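Local coordinates for protein fiber KNOB domain (PDB 4D63) that forms the trimeric head of a siadenovirus fibre and binds sialic acid, consistent with a role in attaching the virus to host cells, at residues V124-I129 with F148-V153; L75-F80 with V179-C184; T113-L118 with H159-C164. One frame throughout, in Å; residues are numbered along the deposited sequence.

Interaction 1: V124-I129 with F148-V153. With SIA (N-acetyl-alpha-neuraminic acid), chain B.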
loop_
_atom_site.group_PDB
_atom_site.type_symbol
_atom_site.label_atom_id
_atom_site.label_comp_id
_atom_site.label_asym_id
_atom_site.label_seq_id
_atom_site.Cartn_x
_atom_site.Cartn_y
_atom_site.Cartn_z
ATOM N N VAL A 124 -17.382 0.406 7.740
ATOM C CA VAL A 124 -16.031 0.257 8.295
ATOM C C VAL A 124 -15.267 1.555 8.214
ATOM O O VAL A 124 -15.451 2.344 7.293
ATOM C CB VAL A 124 -15.174 -0.793 7.556
ATOM C CG1 VAL A 124 -15.702 -2.187 7.785
ATOM C CG2 VAL A 124 -15.095 -0.526 6.059
ATOM N N GLU A 125 -14.418 1.757 9.206
ATOM C CA GLU A 125 -13.393 2.764 9.162
ATOM C C GLU A 125 -12.092 2.035 8.746
ATOM O O GLU A 125 -11.410 1.443 9.589
ATOM C CB GLU A 125 -13.249 3.412 10.547
ATOM C CG GLU A 125 -14.394 4.329 10.990
ATOM C CD GLU A 125 -14.700 5.487 10.034
ATOM O OE1 GLU A 125 -13.773 6.033 9.361
ATOM O OE2 GLU A 125 -15.900 5.863 9.961
ATOM N N SER A 126 -11.768 2.035 7.454
ATOM C CA SER A 126 -10.640 1.249 6.959
ATOM C C SER A 126 -9.299 2.004 7.117
ATOM O O SER A 126 -9.267 3.231 7.356
ATOM C CB SER A 126 -10.830 0.940 5.475
ATOM O OG SER A 126 -10.517 2.079 4.698
ATOM N N PRO A 127 -8.184 1.290 6.950
ATOM C CA PRO A 127 -6.981 2.074 6.749
ATOM C C PRO A 127 -6.973 2.626 5.331
ATOM O O PRO A 127 -7.890 2.361 4.521
ATOM C CB PRO A 127 -5.833 1.080 6.979
ATOM C CG PRO A 127 -6.502 -0.248 7.168
ATOM C CD PRO A 127 -7.933 -0.131 6.732
ATOM N N THR A 128 -5.959 3.442 5.083
ATOM C CA THR A 128 -5.721 4.059 3.782
ATOM C C THR A 128 -4.899 3.113 2.961
ATOM O O THR A 128 -3.891 2.579 3.453
ATOM C CB THR A 128 -4.945 5.375 3.907
ATOM O OG1 THR A 128 -5.670 6.315 4.748
ATOM C CG2 THR A 128 -4.743 5.970 2.552
ATOM N N ILE A 129 -5.340 2.893 1.716
ATOM C CA ILE A 129 -4.561 2.136 0.746
ATOM C C ILE A 129 -4.207 2.986 -0.446
ATOM O O ILE A 129 -5.033 3.745 -0.939
ATOM C CB ILE A 129 -5.226 0.782 0.300
ATOM C CG1 ILE A 129 -6.453 0.981 -0.547
ATOM C CG2 ILE A 129 -5.595 -0.061 1.516
ATOM C CD1 ILE A 129 -6.860 -0.299 -1.227
ATOM N N PHE A 148 -4.894 7.632 -2.975
ATOM C CA PHE A 148 -4.990 7.069 -1.628
ATOM C C PHE A 148 -6.472 6.907 -1.277
ATOM O O PHE A 148 -7.244 7.866 -1.336
ATOM C CB PHE A 148 -4.282 7.959 -0.615
ATOM C CG PHE A 148 -2.786 7.925 -0.734
ATOM C CD1 PHE A 148 -2.038 6.984 -0.035
ATOM C CD2 PHE A 148 -2.124 8.829 -1.546
ATOM C CE1 PHE A 148 -0.692 6.911 -0.178
ATOM C CE2 PHE A 148 -0.759 8.778 -1.670
ATOM C CZ PHE A 148 -0.036 7.838 -0.968
ATOM N N VAL A 149 -6.875 5.701 -0.903
ATOM C CA VAL A 149 -8.293 5.412 -0.723
ATOM C C VAL A 149 -8.597 4.862 0.674
ATOM O O VAL A 149 -7.847 4.057 1.219
ATOM C CB VAL A 149 -8.766 4.416 -1.783
ATOM C CG1 VAL A 149 -10.271 4.185 -1.677
ATOM C CG2 VAL A 149 -8.405 4.929 -3.173
ATOM N N ARG A 150 -9.720 5.283 1.221
ATOM C CA ARG A 150 -10.225 4.787 2.492
ATOM C C ARG A 150 -11.725 4.587 2.425
ATOM O O ARG A 150 -12.436 5.294 1.675
ATOM C CB ARG A 150 -10.068 5.854 3.567
ATOM C CG ARG A 150 -8.752 5.946 4.248
ATOM C CD ARG A 150 -8.959 6.753 5.515
ATOM N NE ARG A 150 -9.611 5.923 6.521
ATOM C CZ ARG A 150 -10.518 6.340 7.403
ATOM N NH1 ARG A 150 -10.906 7.597 7.445
ATOM N NH2 ARG A 150 -11.051 5.471 8.254
ATOM N N LEU A 151 -12.230 3.736 3.311
ATOM C CA LEU A 151 -13.663 3.703 3.564
ATOM C C LEU A 151 -13.859 4.303 4.934
ATOM O O LEU A 151 -13.074 4.033 5.864
ATOM C CB LEU A 151 -14.178 2.268 3.552
ATOM C CG LEU A 151 -13.946 1.416 2.305
ATOM C CD1 LEU A 151 -14.411 -0.021 2.562
ATOM C CD2 LEU A 151 -14.670 1.963 1.078
ATOM N N THR A 152 -14.845 5.173 5.034
ATOM C CA THR A 152 -15.202 5.839 6.285
ATOM C C THR A 152 -16.749 5.811 6.384
ATOM O O THR A 152 -17.451 5.491 5.409
ATOM C CB THR A 152 -14.625 7.253 6.344
ATOM O OG1 THR A 152 -14.674 7.756 7.677
ATOM C CG2 THR A 152 -15.373 8.249 5.441
ATOM N N VAL A 153 -17.261 6.095 7.567
ATOM C CA VAL A 153 -18.703 6.118 7.819
ATOM C C VAL A 153 -19.128 7.528 8.297
ATOM O O VAL A 153 -18.491 8.132 9.173
ATOM C CB VAL A 153 -19.082 5.053 8.855
ATOM C CG1 VAL A 153 -20.584 5.097 9.154
ATOM C CG2 VAL A 153 -18.666 3.670 8.355
HETATM C C1 SIA B . -21.300 9.190 12.268
HETATM C C2 SIA B . -20.368 8.972 13.455
HETATM C C3 SIA B . -19.646 7.612 13.361
HETATM C C4 SIA B . -18.490 7.623 12.351
HETATM C C5 SIA B . -17.543 8.754 12.723
HETATM C C6 SIA B . -18.323 10.077 12.652
HETATM C C7 SIA B . -17.507 11.312 13.036
HETATM C C8 SIA B . -18.376 12.557 13.297
HETATM C C9 SIA B . -18.237 13.094 14.726
HETATM C C10 SIA B . -15.120 8.633 12.352
HETATM C C11 SIA B . -13.980 8.412 11.382
HETATM N N5 SIA B . -16.364 8.672 11.870
HETATM O O1A SIA B . -21.603 8.200 11.561
HETATM O O1B SIA B . -21.759 10.339 12.042
HETATM O O2 SIA B . -21.145 9.066 14.672
HETATM O O4 SIA B . -17.754 6.378 12.323
HETATM O O6 SIA B . -19.397 10.013 13.592
HETATM O O7 SIA B . -16.745 10.978 14.211
HETATM O O8 SIA B . -18.051 13.633 12.410
HETATM O O9 SIA B . -19.323 13.986 15.014
HETATM O O10 SIA B . -14.897 8.760 13.533
HETATM O O HOH W 1 -17.284 2.601 5.154
#
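This contact builds part of the sialic acid pocket, where Glu-125 in the loop before strand 129-137 meets Arg-150, Thr-152 and Val-153 of strand 142-154. The Glu-125 chain is bent at chi2 (-57°), which brings its carboxylate to the strand. OE1 of Glu-125 takes the hydroxyl OG1 of Thr-152 on its syn lone pair at 2.6 Å. The anti lone pair of Glu-125 OE1 takes Arg-150 NH2 at 3.0 Å, in a salt bridge. Glu-125 OE2 accepts Val-153 N at 2.8 Å, from above the carboxylate plane. Glu-125 OE2 also accepts O4 of N-acetyl-alpha-neuraminic acid at 3.0 Å.

Arg-150 has a second task. Arg-150 NE (2.8 Å) and NH2 (3.0 Å) both grip Ser-126 O side-on, with that oxygen in the guanidinium plane. Its NH1 bonds to Tyr-93 OH of the second subunit. Ser-126 OG receives Leu-151 N at 2.8 Å in an almost straight bond (178°) and donates to Pro-127 O. Further along, Ile-129 and Val-149 form an antiparallel hydrogen-bonded pair, where the loop passes into strand 129-137.

The carboxylate thus has three protein donors besides the sugar. They fix its rotation, and the arginine would be expected to keep it ionised and ready to accept the O4 hydroxyl.

Interaction 2: L75-F80 with V179-C184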
loop_
_atom_site.group_PDB
_atom_site.type_symbol
_atom_site.label_atom_id
_atom_site.label_comp_id
_atom_site.label_asym_id
_atom_site.label_seq_id
_atom_site.Cartn_x
_atom_site.Cartn_y
_atom_site.Cartn_z
ATOM N N LEU A 75 -12.013 -8.433 12.893
ATOM C CA LEU A 75 -11.279 -8.291 11.662
ATOM C C LEU A 75 -12.231 -8.393 10.474
ATOM O O LEU A 75 -13.085 -9.292 10.402
ATOM C CB LEU A 75 -10.227 -9.403 11.609
ATOM C CG LEU A 75 -9.196 -9.422 10.481
ATOM C CD1 LEU A 75 -8.271 -8.206 10.543
ATOM C CD2 LEU A 75 -8.415 -10.728 10.549
ATOM N N LEU A 76 -12.123 -7.449 9.559
ATOM C CA LEU A 76 -12.862 -7.532 8.319
ATOM C C LEU A 76 -11.914 -7.230 7.182
ATOM O O LEU A 76 -11.335 -6.152 7.118
ATOM C CB LEU A 76 -14.024 -6.548 8.292
ATOM C CG LEU A 76 -14.767 -6.585 6.943
ATOM C CD1 LEU A 76 -16.087 -7.304 7.078
ATOM C CD2 LEU A 76 -15.001 -5.202 6.364
ATOM N N ILE A 77 -11.791 -8.189 6.279
ATOM C CA ILE A 77 -10.963 -8.065 5.104
ATOM C C ILE A 77 -11.894 -8.042 3.908
ATOM O O ILE A 77 -12.718 -8.924 3.739
ATOM C CB ILE A 77 -10.018 -9.256 4.996
ATOM C CG1 ILE A 77 -9.032 -9.243 6.164
ATOM C CG2 ILE A 77 -9.313 -9.276 3.644
ATOM C CD1 ILE A 77 -8.157 -10.479 6.204
ATOM N N ILE A 78 -11.754 -7.029 3.074
ATOM C CA ILE A 78 -12.693 -6.804 1.987
ATOM C C ILE A 78 -11.958 -6.447 0.690
ATOM O O ILE A 78 -11.178 -5.489 0.649
ATOM C CB ILE A 78 -13.717 -5.702 2.354
ATOM C CG1 ILE A 78 -14.580 -5.318 1.143
ATOM C CG2 ILE A 78 -13.049 -4.464 2.921
ATOM C CD1 ILE A 78 -15.911 -4.690 1.527
ATOM N N GLN A 79 -12.240 -7.206 -0.363
ATOM C CA GLN A 79 -11.662 -6.976 -1.655
ATOM C C GLN A 79 -12.709 -6.574 -2.670
ATOM O O GLN A 79 -13.705 -7.267 -2.814
ATOM C CB GLN A 79 -10.957 -8.230 -2.156
ATOM C CG GLN A 79 -10.072 -7.977 -3.368
ATOM C CD GLN A 79 -9.426 -9.236 -3.906
ATOM O OE1 GLN A 79 -8.825 -9.996 -3.184
ATOM N NE2 GLN A 79 -9.517 -9.427 -5.195
ATOM N N PHE A 80 -12.445 -5.486 -3.411
ATOM C CA PHE A 80 -13.267 -5.118 -4.564
ATOM C C PHE A 80 -12.892 -5.994 -5.737
ATOM O O PHE A 80 -11.709 -6.150 -6.038
ATOM C CB PHE A 80 -13.117 -3.636 -4.894
ATOM C CG PHE A 80 -13.747 -2.737 -3.876
ATOM C CD1 PHE A 80 -13.168 -2.578 -2.607
ATOM C CD2 PHE A 80 -14.914 -2.054 -4.160
ATOM C CE1 PHE A 80 -13.744 -1.756 -1.647
ATOM C CE2 PHE A 80 -15.512 -1.252 -3.191
ATOM C CZ PHE A 80 -14.925 -1.094 -1.946
ATOM N N VAL A 179 -6.183 -3.487 -7.980
ATOM C CA VAL A 179 -7.049 -4.370 -7.209
ATOM C C VAL A 179 -6.952 -3.996 -5.722
ATOM O O VAL A 179 -5.881 -4.127 -5.087
ATOM C CB VAL A 179 -6.665 -5.859 -7.389
ATOM C CG1 VAL A 179 -7.638 -6.746 -6.609
ATOM C CG2 VAL A 179 -6.680 -6.226 -8.854
ATOM N N MET A 180 -8.063 -3.515 -5.185
ATOM C CA MET A 180 -8.133 -2.966 -3.836
ATOM C C MET A 180 -8.549 -4.026 -2.845
ATOM O O MET A 180 -9.587 -4.639 -3.004
ATOM C CB MET A 180 -9.178 -1.847 -3.759
ATOM C CG MET A 180 -8.779 -0.610 -4.576
ATOM S SD MET A 180 -9.781 0.848 -4.221
ATOM C CE MET A 180 -11.408 0.201 -4.606
ATOM N N LEU A 181 -7.774 -4.178 -1.785
ATOM C CA LEU A 181 -8.200 -4.970 -0.636
ATOM C C LEU A 181 -7.870 -4.205 0.654
ATOM O O LEU A 181 -6.769 -3.705 0.823
ATOM C CB LEU A 181 -7.525 -6.352 -0.642
ATOM C CG LEU A 181 -7.785 -7.228 0.602
ATOM C CD1 LEU A 181 -7.780 -8.692 0.180
ATOM C CD2 LEU A 181 -6.760 -6.967 1.711
ATOM N N PHE A 182 -8.853 -4.114 1.540
ATOM C CA PHE A 182 -8.707 -3.448 2.794
ATOM C C PHE A 182 -8.732 -4.480 3.891
ATOM O O PHE A 182 -9.672 -5.285 3.958
ATOM C CB PHE A 182 -9.877 -2.467 3.026
ATOM C CG PHE A 182 -10.001 -1.387 1.978
ATOM C CD1 PHE A 182 -10.656 -1.626 0.789
ATOM C CD2 PHE A 182 -9.449 -0.123 2.192
ATOM C CE1 PHE A 182 -10.765 -0.622 -0.156
ATOM C CE2 PHE A 182 -9.562 0.859 1.257
ATOM C CZ PHE A 182 -10.210 0.609 0.079
ATOM N N THR A 183 -7.741 -4.430 4.764
ATOM C CA THR A 183 -7.794 -5.130 6.041
ATOM C C THR A 183 -8.247 -4.108 7.114
ATOM O O THR A 183 -7.612 -3.078 7.280
ATOM C CB THR A 183 -6.439 -5.723 6.430
ATOM O OG1 THR A 183 -6.015 -6.679 5.437
ATOM C CG2 THR A 183 -6.545 -6.392 7.830
ATOM N N CYS A 184 -9.359 -4.390 7.807
ATOM C CA CYS A 184 -9.972 -3.455 8.741
ATOM C C CYS A 184 -10.083 -4.041 10.154
ATOM O O CYS A 184 -10.342 -5.240 10.311
ATOM C CB CYS A 184 -11.354 -3.103 8.251
ATOM S SG CYS A 184 -11.388 -2.587 6.538
HETATM O O HOH W 2 -10.279 -3.786 -6.704
#
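Leu-76 and Ile-78 pair with Cys-184 and Phe-182 as antiparallel neighbours in the sheet of the fibre head. Strand 181-185 is the outermost strand on this side of that sheet within the chain. Four backbone hydrogen bonds join these two pairs, and the bond from Phe-182 N to Ile-78 O is 2.8 Å long.

The tight part lies on the side carrying Ile-78, Phe-80, Met-180 and Phe-182. Ile-78 CG2 rests on Phe-182 CB at 3.7 Å. The Phe-80 and Phe-182 rings meet rim to rim, planes at 69°, with their CE1 atoms 3.5 Å apart. Ile-129 also packs on Phe-182, and Ile-98 on Phe-80.

The other side has aliphatic contacts without rings, such as Ile-77 CG2 to Leu-181 CD1 at 3.8 Å. It faces other subunits: Pro-127 of the third packs on Leu-181, and Leu-181 of the second on Thr-183. At the Phe-80 end Phe-80 N still bonds to Met-180 O, but a water joins Phe-80 O to Met-180 N in place of a second direct bond.

Bent at chi3 (-58°), the Met-180 chain lays its methyl over one face of the Phe-80 ring in a CH-pi contact. The CE atom of Met-180 is 4.0 Å from the centroid of the Phe-80 ring.

Interaction 3: T113-L118 with H159-C164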
loop_
_atom_site.group_PDB
_atom_site.type_symbol
_atom_site.label_atom_id
_atom_site.label_comp_id
_atom_site.label_asym_id
_atom_site.label_seq_id
_atom_site.Cartn_x
_atom_site.Cartn_y
_atom_site.Cartn_z
ATOM N N THR A 113 -9.797 15.896 -2.890
ATOM C CA THR A 113 -10.454 14.865 -2.124
ATOM C C THR A 113 -11.817 14.632 -2.746
ATOM O O THR A 113 -12.640 15.551 -2.784
ATOM C CB THR A 113 -10.543 15.283 -0.654
ATOM O OG1 THR A 113 -9.213 15.457 -0.186
ATOM C CG2 THR A 113 -11.248 14.224 0.207
ATOM N N TYR A 114 -12.008 13.425 -3.300
ATOM C CA TYR A 114 -13.251 13.058 -3.969
ATOM C C TYR A 114 -13.988 12.036 -3.115
ATOM O O TYR A 114 -13.486 10.953 -2.824
ATOM C CB TYR A 114 -12.962 12.552 -5.398
ATOM C CG TYR A 114 -12.235 13.627 -6.197
ATOM C CD1 TYR A 114 -10.861 13.816 -6.051
ATOM C CD2 TYR A 114 -12.929 14.501 -7.035
ATOM C CE1 TYR A 114 -10.194 14.810 -6.744
ATOM C CE2 TYR A 114 -12.262 15.507 -7.729
ATOM C CZ TYR A 114 -10.899 15.667 -7.567
ATOM O OH TYR A 114 -10.219 16.673 -8.245
ATOM N N ILE A 115 -15.188 12.413 -2.706
ATOM C CA ILE A 115 -15.985 11.643 -1.786
ATOM C C ILE A 115 -17.141 10.998 -2.522
ATOM O O ILE A 115 -17.966 11.690 -3.143
ATOM C CB ILE A 115 -16.530 12.539 -0.654
ATOM C CG1 ILE A 115 -15.365 13.254 0.050
ATOM C CG2 ILE A 115 -17.356 11.708 0.316
ATOM C CD1 ILE A 115 -15.762 14.085 1.256
ATOM N N VAL A 116 -17.188 9.672 -2.422
ATOM C CA VAL A 116 -18.157 8.843 -3.106
ATOM C C VAL A 116 -19.129 8.259 -2.079
ATOM O O VAL A 116 -18.809 7.258 -1.455
ATOM C CB VAL A 116 -17.457 7.682 -3.856
ATOM C CG1 VAL A 116 -18.483 6.802 -4.574
ATOM C CG2 VAL A 116 -16.434 8.221 -4.854
ATOM N N PRO A 117 -20.314 8.895 -1.873
ATOM C CA PRO A 117 -21.306 8.305 -0.950
ATOM C C PRO A 117 -21.763 7.006 -1.515
ATOM O O PRO A 117 -21.924 6.909 -2.734
ATOM C CB PRO A 117 -22.471 9.304 -0.948
ATOM C CG PRO A 117 -22.268 10.138 -2.148
ATOM C CD PRO A 117 -20.791 10.161 -2.445
ATOM N N LEU A 118 -21.909 6.010 -0.650
ATOM C CA LEU A 118 -22.301 4.653 -1.050
ATOM C C LEU A 118 -23.540 4.204 -0.255
ATOM O O LEU A 118 -23.835 4.732 0.826
ATOM C CB LEU A 118 -21.145 3.673 -0.786
ATOM C CG LEU A 118 -19.816 3.942 -1.522
ATOM C CD1 LEU A 118 -18.659 3.229 -0.843
ATOM C CD2 LEU A 118 -19.918 3.573 -2.995
ATOM N N HIS A 159 -18.797 5.852 2.937
ATOM C CA HIS A 159 -18.267 6.675 1.898
ATOM C C HIS A 159 -16.861 6.212 1.559
ATOM O O HIS A 159 -16.091 5.893 2.449
ATOM C CB HIS A 159 -18.173 8.095 2.389
ATOM C CG HIS A 159 -19.492 8.739 2.669
ATOM N ND1 HIS A 159 -20.278 8.396 3.742
ATOM C CD2 HIS A 159 -20.125 9.761 2.054
ATOM C CE1 HIS A 159 -21.355 9.156 3.761
ATOM N NE2 HIS A 159 -21.287 9.993 2.744
ATOM N N MET A 160 -16.531 6.250 0.272
ATOM C CA MET A 160 -15.168 6.015 -0.215
ATOM C C MET A 160 -14.482 7.356 -0.403
ATOM O O MET A 160 -14.994 8.229 -1.076
ATOM C CB MET A 160 -15.179 5.259 -1.554
ATOM C CG MET A 160 -13.793 4.874 -2.037
ATOM S SD MET A 160 -13.883 3.958 -3.571
ATOM C CE MET A 160 -14.512 2.419 -2.921
ATOM N N ILE A 161 -13.328 7.509 0.227
ATOM C CA ILE A 161 -12.549 8.737 0.166
ATOM C C ILE A 161 -11.393 8.479 -0.793
ATOM O O ILE A 161 -10.587 7.564 -0.590
ATOM C CB ILE A 161 -11.982 9.130 1.543
ATOM C CG1 ILE A 161 -13.077 9.084 2.633
ATOM C CG2 ILE A 161 -11.320 10.507 1.453
ATOM C CD1 ILE A 161 -14.174 10.114 2.448
ATOM N N ILE A 162 -11.314 9.273 -1.842
ATOM C CA ILE A 162 -10.247 9.137 -2.823
ATOM C C ILE A 162 -9.457 10.437 -2.902
ATOM O O ILE A 162 -9.986 11.453 -3.325
ATOM C CB ILE A 162 -10.808 8.846 -4.234
ATOM C CG1 ILE A 162 -11.658 7.571 -4.238
ATOM C CG2 ILE A 162 -9.682 8.772 -5.267
ATOM C CD1 ILE A 162 -12.454 7.406 -5.502
ATOM N N GLN A 163 -8.179 10.390 -2.561
ATOM C CA GLN A 163 -7.347 11.554 -2.627
ATOM C C GLN A 163 -6.298 11.359 -3.652
ATOM O O GLN A 163 -5.668 10.271 -3.757
ATOM C CB GLN A 163 -6.738 11.816 -1.288
ATOM C CG GLN A 163 -7.816 12.006 -0.255
ATOM C CD GLN A 163 -7.288 12.232 1.124
ATOM O OE1 GLN A 163 -6.777 11.316 1.774
ATOM N NE2 GLN A 163 -7.441 13.453 1.607
ATOM N N CYS A 164 -6.127 12.400 -4.457
ATOM C CA CYS A 164 -5.048 12.420 -5.440
ATOM C C CYS A 164 -4.347 13.789 -5.529
ATOM O O CYS A 164 -4.484 14.599 -4.634
ATOM C CB CYS A 164 -5.593 11.985 -6.772
ATOM S SG CYS A 164 -6.919 13.012 -7.356
#
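Tyr-114 and Val-116 carry the backbone bonding of this contact. Each forms an antiparallel hydrogen-bonded pair, Tyr-114 with Ile-162 and Val-116 with Met-160. Tyr-114 N reaches Ile-162 O at 2.8 Å in a nearly straight bond (174°). Ile-162 N returns to Tyr-114 O, and Val-116 and Met-160 exchange the same two bonds. Ile-115 sits between them, with Thr-113 and Pro-117 on either side. These three face Ile-161, Gln-163 and His-159 in non-hydrogen-bonded pairs.

Apolar packing divides between the two sides of the sheet. On one side Val-116 CB lies 4.0 Å from Met-160 CB, and Leu-118 CD1 adds to the same patch. Val-116 CG2 also meets Ile-162 CD1. On the other side the Ile-115 and Ile-161 side chains run alongside each other, pointing the same way. Thr-113 CG2 touches Ile-161 CG2 at 3.9 Å.

Strands 113-120 and 157-163 are adjacent in the antiparallel sheet of the fibre head. Strand 142-154 lies on the far side of 157-163, and Val-149 packs on Met-160. Thr-91, Tyr-93 and Met-87 of the second subunit pack on the side that carries Ile-115, Ile-161 and His-159.

Ring contacts lie towards the two ends. His-159 CG stands opposite the carbonyl carbon and beside the backbone N (chi1 -66°), which swings the ring toward Pro-117 and Ile-115. The CD2 corner of the His-159 imidazole approaches Pro-117 CA at 3.5 Å and Ile-115 CG2 at 3.8 Å. Its ND1 is hydrogen-bonded to Asn-157 O, which restrains the turn of the ring. At the other end Cys-164 SG makes an oblique sulfur-aromatic contact with the Tyr-114 ring, 3.8 Å from CE1 of that tyrosine.

All three contacts reach the same antiparallel sheet, interaction 1 through strand 142-154 and the start of strand 129-137. Along the chain, interactions 1 and 3 are both nested inside the long loop closed by interaction 2, and interaction 1 lies inside interaction 3. The centres of interactions 1 and 3 are about 9 Å apart. Strands 142-154 and 157-163 are neighbours, and the main chains of Arg-150 and Ile-161 probably bond. Interaction 2 has its centre about 10 Å from that of interaction 1 and about 16 Å from that of interaction 3. Phe-182 packs on Ser-126 and Ile-129, and Phe-80 on Met-160. Each contact touches the second subunit, and interaction 2 the third as well, so sugar pocket, sheet and trimer interface are closely joined.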